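Local coordinates for protein ferredoxin-NADP reductase (Neisseria gonorrhoeae MIA_2011_03-10, PDB 5TR9) that binds FAD and, as a ferredoxin-NADP+ reductase, probably passes electrons between ferredoxin or flavodoxin and NADP(H), at residues F111-P114 with E115-P118; F135-I138 with L139-P142; Q141-I144 with R145-D149. All coordinates share one frame; numbering follows the deposited sequence.

Contact 1. Residues F111-P114 with E115-P118; sequences FLLP and ERFP
Arg-116 is tied to Leu-113 through the backbone: Arg-116 N donates to Leu-113 O at 3.1 Å. One residue on, Phe-117 N bonds Pro-114 O over 3.0 Å. Both are i to i+3 bonds, and they wind the chain into a short 3-10 turn that starts at Pro-114. Just before it, Leu-112 is the centre of an inverse gamma turn, with a weak bond from Leu-113 N to Phe-111 O. Farther out, a water bridges Phe-111 to the arginine, donating to Phe-111 O at 2.9 Å and accepting from Arg-116 NH1 at 3.3 Å. It meets one nitrogen of a guanidinium that also has an apolar floor, since Leu-113 CD1 sits over the centre of one face, 3.7 Å from Arg-116 CZ. The arginine reaches this place with a chain extended from CG to NE, running back over the turn so that CD passes Leu-113 CB. Its NH1 then meets Phe-111 CD1 at 3.9 Å, ring and guanidinium planes being 29° apart.

Residues 111-118 belong to the connection between strand 101-105 of the antiparallel flavin-domain sheet and strand 122-128 of the parallel nucleotide-domain sheet, so the turn lies on the crossing from one domain to the other. On the buried flank, Phe-117 CB lies against Pro-114 O at 3.3 Å, while the side chains of both Pro-114 and Phe-117 pack on Met-230 of strand 227-233.

Contact 2. Residues F135-I138 with L139-P142; sequences FLSI and LEQP
Gln-141 folds back toward Ile-138 and Ser-137 through two torsions. The first sets its CG beside the backbone N (chi1 -68°), which leaves Gln-141 CB 3.3 Å from Ile-138 O and CG close to the same oxygen. The second bends the chain at chi2 (-73°) and brings the amide to a water that donates both to Gln-141 OE1, at 2.7 Å, and to Ser-137 O, at 2.9 Å.

Helix 133-139 of the nucleotide-binding domain gives way to a turn here, and the bonding pattern changes with it. Leu-139 N still makes the alpha-helical bond to Phe-135 O (2.9 Å). Glu-140 N is shared between Leu-136 O and Ser-137 O, both bonds weak, and Gln-141 N reaches back just three residues to Ile-138 O at 3.0 Å. The Glu-140 carboxylate forms a salt bridge through OE2 with Arg-168 NH2, although its exact placing is doubtful because the side chain has two conformers. Leu-139 CG rests on Phe-135 O at 3.2 Å, and the side chains of Phe-135 and Leu-139 pack on Met-125 and Leu-153 of the parallel sheet. Ser-137 OG bonds Ser-70 O.

Contact 3. Residues Q141-I144 with R145-D149; sequences QPEI and RQRFD
Phe-148 leans back over Ile-144, the residue one turn earlier. Its CB lies 3.7 Å from Ile-144 O, and CG, set beside the backbone N (chi1 -65°), keeps the ring on the same side. CD2 then comes nearer, 3.4 Å from Ile-144 O, which lies at the ring edge, near its plane. CE2 ends the run against a methyl group, touching Ile-144 CD1 at 3.9 Å, the two side chains lying side by side and pointing the same way. The ring also packs on Phe-117 and on Leu-123 of strand 122-128, while Ile-144 meets Pro-114 and Val-151.

The backbone underneath is helical: Arg-147 N bonds Glu-143 O at 2.8 Å and Phe-148 N bonds Ile-144 O at 3.2 Å. At the N-terminal end Ile-144 N bonds Gln-141 O directly, whereas Arg-145 is joined to that oxygen through a water, which donates to Gln-141 O and accepts from Arg-145 N at 2.9 Å. The arrangement is that of a short helix, 142-147, leading into strand 150-157 of the parallel sheet in the NAD-binding domain, with Ile-144 turned to the interior.

How the contacts relate
The three contacts follow one another along the chain: contact 1 is on the crossing between the domains, and contacts 2 and 3, which share Gln-141 and Pro-142, are on successive helices and the link between them. Contact 1 packs on contact 2 where Pro-114 CD meets Ile-138 CD1 at 3.8 Å. It reaches contact 3 through Pro-114 O, 3.3 Å from Phe-148 CZ, while contacts 2 and 3 join at Ile-138 O and Ile-144 CG1, 3.5 Å apart. The bound FAD lies nearby, about 9 Å from the side chain of Leu-136 and about 10 Å from that of Phe-111. A magnesium ion is about 5 Å from the side chain of Gln-141.

Contact 1. Residues F111-P114 with E115-P118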
loop_
_atom_site.group_PDB
_atom_site.type_symbol
_atom_site.label_atom_id
_atom_site.label_comp_id
_atom_site.label_asym_id
_atom_site.label_seq_id
_atom_site.Cartn_x
_atom_site.Cartn_y
_atom_site.Cartn_z
ATOM N N PHE A 111 1.221 3.519 -11.203
ATOM C CA PHE A 111 0.411 4.708 -11.430
ATOM C C PHE A 111 -0.406 5.118 -10.214
ATOM O O PHE A 111 -1.320 5.944 -10.350
ATOM C CB PHE A 111 -0.498 4.481 -12.645
ATOM C CG PHE A 111 0.265 4.148 -13.894
ATOM C CD1 PHE A 111 1.008 5.120 -14.544
ATOM C CD2 PHE A 111 0.273 2.856 -14.397
ATOM C CE1 PHE A 111 1.731 4.816 -15.690
ATOM C CE2 PHE A 111 0.991 2.548 -15.542
ATOM C CZ PHE A 111 1.721 3.530 -16.184
ATOM N N LEU A 112 -0.098 4.583 -9.028
ATOM C CA LEU A 112 -0.707 5.065 -7.786
ATOM C C LEU A 112 0.000 6.356 -7.401
ATOM O O LEU A 112 0.856 6.400 -6.515
ATOM C CB LEU A 112 -0.587 4.044 -6.664
ATOM C CG LEU A 112 -1.424 2.776 -6.777
ATOM C CD1 LEU A 112 -1.107 1.910 -5.556
ATOM C CD2 LEU A 112 -2.926 3.095 -6.861
ATOM N N LEU A 113 -0.383 7.429 -8.087
ATOM C CA LEU A 113 0.329 8.705 -8.042
ATOM C C LEU A 113 -0.647 9.780 -7.585
ATOM O O LEU A 113 -1.316 10.420 -8.412
ATOM C CB LEU A 113 0.924 9.019 -9.412
ATOM C CG LEU A 113 1.968 7.995 -9.873
ATOM C CD1 LEU A 113 2.377 8.255 -11.305
ATOM C CD2 LEU A 113 3.189 8.029 -8.953
ATOM N N PRO A 114 -0.744 10.025 -6.272
ATOM C CA PRO A 114 -1.841 10.867 -5.759
ATOM C C PRO A 114 -1.781 12.315 -6.203
ATOM O O PRO A 114 -2.830 12.970 -6.226
ATOM C CB PRO A 114 -1.695 10.753 -4.234
ATOM C CG PRO A 114 -0.299 10.281 -4.011
ATOM C CD PRO A 114 0.088 9.461 -5.196
ATOM N N GLU A 115 -0.610 12.835 -6.563
ATOM C CA GLU A 115 -0.541 14.241 -6.962
ATOM C C GLU A 115 -1.115 14.493 -8.341
ATOM O O GLU A 115 -1.194 15.656 -8.757
ATOM C CB GLU A 115 0.902 14.724 -6.868
ATOM C CG GLU A 115 1.308 14.774 -5.399
ATOM C CD GLU A 115 2.770 15.021 -5.151
ATOM O OE1 GLU A 115 3.486 15.574 -6.007
ATOM O OE2 GLU A 115 3.204 14.642 -4.044
ATOM N N ARG A 116 -1.543 13.444 -9.042
ATOM C CA ARG A 116 -2.353 13.613 -10.241
ATOM C C ARG A 116 -3.793 14.008 -9.926
ATOM O O ARG A 116 -4.514 14.430 -10.834
ATOM C CB ARG A 116 -2.328 12.322 -11.056
ATOM C CG ARG A 116 -0.963 12.044 -11.672
ATOM C CD ARG A 116 -0.981 10.724 -12.419
ATOM N NE ARG A 116 0.205 10.582 -13.252
ATOM C CZ ARG A 116 0.388 9.588 -14.116
ATOM N NH1 ARG A 116 -0.542 8.648 -14.254
ATOM N NH2 ARG A 116 1.497 9.535 -14.839
ATOM N N PHE A 117 -4.230 13.857 -8.669
ATOM C CA PHE A 117 -5.474 14.434 -8.178
ATOM C C PHE A 117 -5.225 15.889 -7.766
ATOM O O PHE A 117 -4.137 16.219 -7.271
ATOM C CB PHE A 117 -5.980 13.666 -6.958
ATOM C CG PHE A 117 -6.558 12.298 -7.247
ATOM C CD1 PHE A 117 -7.486 12.094 -8.266
ATOM C CD2 PHE A 117 -6.205 11.221 -6.432
ATOM C CE1 PHE A 117 -8.045 10.822 -8.493
ATOM C CE2 PHE A 117 -6.765 9.950 -6.647
ATOM C CZ PHE A 117 -7.673 9.756 -7.672
ATOM N N PRO A 118 -6.213 16.772 -7.924
ATOM C CA PRO A 118 -5.986 18.190 -7.609
ATOM C C PRO A 118 -5.924 18.447 -6.114
ATOM O O PRO A 118 -6.562 17.761 -5.306
ATOM C CB PRO A 118 -7.192 18.905 -8.228
ATOM C CG PRO A 118 -8.244 17.851 -8.341
ATOM C CD PRO A 118 -7.534 16.543 -8.549
HETATM O O HOH W 1 -2.825 7.565 -12.153
#

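Contact 2. Residues F135-I138 with L139-P142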
loop_
_atom_site.group_PDB
_atom_site.type_symbol
_atom_site.label_atom_id
_atom_site.label_comp_id
_atom_site.label_asym_id
_atom_site.label_seq_id
_atom_site.Cartn_x
_atom_site.Cartn_y
_atom_site.Cartn_z
ATOM N N PHE A 135 0.791 3.024 0.148
ATOM C CA PHE A 135 0.221 4.147 0.879
ATOM C C PHE A 135 1.110 4.558 2.048
ATOM O O PHE A 135 1.109 5.735 2.429
ATOM C CB PHE A 135 -1.206 3.789 1.321
ATOM C CG PHE A 135 -2.133 3.511 0.159
ATOM C CD1 PHE A 135 -2.142 4.347 -0.957
ATOM C CD2 PHE A 135 -2.968 2.408 0.164
ATOM C CE1 PHE A 135 -2.969 4.092 -2.042
ATOM C CE2 PHE A 135 -3.809 2.146 -0.928
ATOM C CZ PHE A 135 -3.805 2.996 -2.027
ATOM N N LEU A 136 1.909 3.631 2.598
ATOM C CA LEU A 136 2.880 4.030 3.620
ATOM C C LEU A 136 3.913 4.995 3.042
ATOM O O LEU A 136 4.261 6.005 3.676
ATOM C CB LEU A 136 3.565 2.801 4.221
ATOM C CG LEU A 136 2.620 1.838 4.951
ATOM C CD1 LEU A 136 3.379 0.609 5.446
ATOM C CD2 LEU A 136 1.934 2.535 6.112
ATOM N N SER A 137 4.406 4.718 1.828
ATOM C CA SER A 137 5.356 5.632 1.204
ATOM C C SER A 137 4.707 6.978 0.908
ATOM O O SER A 137 5.320 8.030 1.126
ATOM C CB SER A 137 5.915 5.008 -0.082
ATOM O OG SER A 137 6.950 5.814 -0.628
ATOM N N ILE A 138 3.463 6.960 0.419
ATOM C CA ILE A 138 2.743 8.203 0.152
ATOM C C ILE A 138 2.585 9.021 1.430
ATOM O O ILE A 138 2.788 10.242 1.428
ATOM C CB ILE A 138 1.395 7.895 -0.519
ATOM C CG1 ILE A 138 1.659 7.456 -1.965
ATOM C CG2 ILE A 138 0.463 9.125 -0.491
ATOM C CD1 ILE A 138 0.500 6.709 -2.640
ATOM N N LEU A 139 2.251 8.366 2.547
ATOM C CA LEU A 139 2.109 9.090 3.815
ATOM C C LEU A 139 3.414 9.690 4.310
ATOM O O LEU A 139 3.392 10.593 5.157
ATOM C CB LEU A 139 1.538 8.169 4.892
ATOM C CG LEU A 139 0.082 7.802 4.640
ATOM C CD1 LEU A 139 -0.365 6.768 5.663
ATOM C CD2 LEU A 139 -0.786 9.046 4.727
ATOM N N GLU A 140 4.554 9.197 3.835
ATOM C CA GLU A 140 5.827 9.776 4.222
ATOM C C GLU A 140 6.189 11.008 3.386
ATOM O O GLU A 140 7.185 11.659 3.685
ATOM C CB GLU A 140 6.903 8.677 4.156
ATOM C CG GLU A 140 6.712 7.625 5.288
ATOM C CD GLU A 140 6.961 6.154 4.896
ATOM O OE1 GLU A 140 7.519 5.881 3.817
ATOM O OE2 GLU A 140 6.596 5.259 5.691
ATOM N N GLN A 141 5.384 11.343 2.371
ATOM C CA GLN A 141 5.605 12.556 1.587
ATOM C C GLN A 141 5.051 13.754 2.343
ATOM O O GLN A 141 3.833 13.827 2.544
ATOM C CB GLN A 141 4.909 12.457 0.242
ATOM C CG GLN A 141 5.502 11.442 -0.689
ATOM C CD GLN A 141 6.824 11.897 -1.243
ATOM O OE1 GLN A 141 7.881 11.576 -0.705
ATOM N NE2 GLN A 141 6.778 12.670 -2.317
ATOM N N PRO A 142 5.886 14.708 2.763
ATOM C CA PRO A 142 5.358 15.831 3.556
ATOM C C PRO A 142 4.285 16.620 2.832
ATOM O O PRO A 142 3.382 17.159 3.483
ATOM C CB PRO A 142 6.603 16.688 3.830
ATOM C CG PRO A 142 7.743 15.737 3.715
ATOM C CD PRO A 142 7.358 14.772 2.642
HETATM O O HOH W 2 7.945 9.145 0.397
#

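Contact 3. Residues Q141-I144 with R145-D149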
loop_
_atom_site.group_PDB
_atom_site.type_symbol
_atom_site.label_atom_id
_atom_site.label_comp_id
_atom_site.label_asym_id
_atom_site.label_seq_id
_atom_site.Cartn_x
_atom_site.Cartn_y
_atom_site.Cartn_z
ATOM N N GLN A 141 5.384 11.343 2.371
ATOM C CA GLN A 141 5.605 12.556 1.587
ATOM C C GLN A 141 5.051 13.754 2.343
ATOM O O GLN A 141 3.833 13.827 2.544
ATOM C CB GLN A 141 4.909 12.457 0.242
ATOM C CG GLN A 141 5.502 11.442 -0.689
ATOM C CD GLN A 141 6.824 11.897 -1.243
ATOM O OE1 GLN A 141 7.881 11.576 -0.705
ATOM N NE2 GLN A 141 6.778 12.670 -2.317
ATOM N N PRO A 142 5.886 14.708 2.763
ATOM C CA PRO A 142 5.358 15.831 3.556
ATOM C C PRO A 142 4.285 16.620 2.832
ATOM O O PRO A 142 3.382 17.159 3.483
ATOM C CB PRO A 142 6.603 16.688 3.830
ATOM C CG PRO A 142 7.743 15.737 3.715
ATOM C CD PRO A 142 7.358 14.772 2.642
ATOM N N GLU A 143 4.343 16.696 1.503
ATOM C CA GLU A 143 3.393 17.543 0.793
ATOM C C GLU A 143 2.011 16.919 0.669
ATOM O O GLU A 143 1.068 17.627 0.303
ATOM C CB GLU A 143 3.919 17.900 -0.602
ATOM C CG GLU A 143 3.836 16.800 -1.636
ATOM C CD GLU A 143 5.022 15.845 -1.615
ATOM O OE1 GLU A 143 5.164 15.066 -2.581
ATOM O OE2 GLU A 143 5.806 15.850 -0.649
ATOM N N ILE A 144 1.852 15.632 0.974
ATOM C CA ILE A 144 0.542 15.004 0.809
ATOM C C ILE A 144 -0.462 15.568 1.814
ATOM O O ILE A 144 -1.582 15.939 1.446
ATOM C CB ILE A 144 0.663 13.473 0.907
ATOM C CG1 ILE A 144 1.312 12.915 -0.368
ATOM C CG2 ILE A 144 -0.713 12.823 1.117
ATOM C CD1 ILE A 144 0.449 13.069 -1.625
ATOM N N ARG A 145 -0.083 15.669 3.093
ATOM C CA ARG A 145 -1.011 16.280 4.043
ATOM C C ARG A 145 -1.143 17.785 3.843
ATOM O O ARG A 145 -2.132 18.371 4.294
ATOM C CB ARG A 145 -0.594 15.959 5.483
ATOM C CG ARG A 145 -0.859 14.497 5.851
ATOM C CD ARG A 145 -0.521 14.193 7.302
ATOM N NE ARG A 145 -1.429 14.854 8.235
ATOM C CZ ARG A 145 -1.325 14.763 9.556
ATOM N NH1 ARG A 145 -0.350 14.039 10.089
ATOM N NH2 ARG A 145 -2.192 15.387 10.339
ATOM N N GLN A 146 -0.179 18.431 3.179
ATOM C CA GLN A 146 -0.333 19.845 2.856
ATOM C C GLN A 146 -1.325 20.048 1.717
ATOM O O GLN A 146 -2.184 20.937 1.781
ATOM C CB GLN A 146 1.025 20.447 2.492
ATOM C CG GLN A 146 1.022 21.967 2.293
ATOM C CD GLN A 146 0.736 22.390 0.854
ATOM O OE1 GLN A 146 -0.322 22.950 0.557
ATOM N NE2 GLN A 146 1.683 22.128 -0.042
ATOM N N ARG A 147 -1.228 19.227 0.670
ATOM C CA ARG A 147 -1.981 19.434 -0.568
ATOM C C ARG A 147 -3.451 19.059 -0.415
ATOM O O ARG A 147 -4.339 19.739 -0.946
ATOM C CB ARG A 147 -1.363 18.603 -1.696
ATOM C CG ARG A 147 -0.016 19.091 -2.216
ATOM C CD ARG A 147 0.360 18.310 -3.472
ATOM N NE ARG A 147 1.553 18.832 -4.131
ATOM C CZ ARG A 147 1.817 18.674 -5.423
ATOM N NH1 ARG A 147 0.963 18.020 -6.209
ATOM N NH2 ARG A 147 2.931 19.177 -5.934
ATOM N N PHE A 148 -3.720 17.965 0.280
ATOM C CA PHE A 148 -5.078 17.457 0.421
ATOM C C PHE A 148 -5.679 17.929 1.739
ATOM O O PHE A 148 -4.967 18.101 2.735
ATOM C CB PHE A 148 -5.089 15.931 0.292
ATOM C CG PHE A 148 -4.677 15.471 -1.084
ATOM C CD1 PHE A 148 -5.577 15.559 -2.136
ATOM C CD2 PHE A 148 -3.387 15.045 -1.346
ATOM C CE1 PHE A 148 -5.216 15.195 -3.419
ATOM C CE2 PHE A 148 -3.010 14.679 -2.636
ATOM C CZ PHE A 148 -3.930 14.752 -3.671
ATOM N N ASP A 149 -6.989 18.193 1.722
ATOM C CA ASP A 149 -7.649 18.744 2.903
ATOM C C ASP A 149 -7.686 17.738 4.050
ATOM O O ASP A 149 -7.540 18.114 5.223
ATOM C CB ASP A 149 -9.057 19.206 2.545
ATOM C CG ASP A 149 -9.080 20.626 1.987
ATOM O OD1 ASP A 149 -7.997 21.190 1.675
ATOM O OD2 ASP A 149 -10.193 21.182 1.866
HETATM O O HOH W 3 2.013 14.246 4.536
#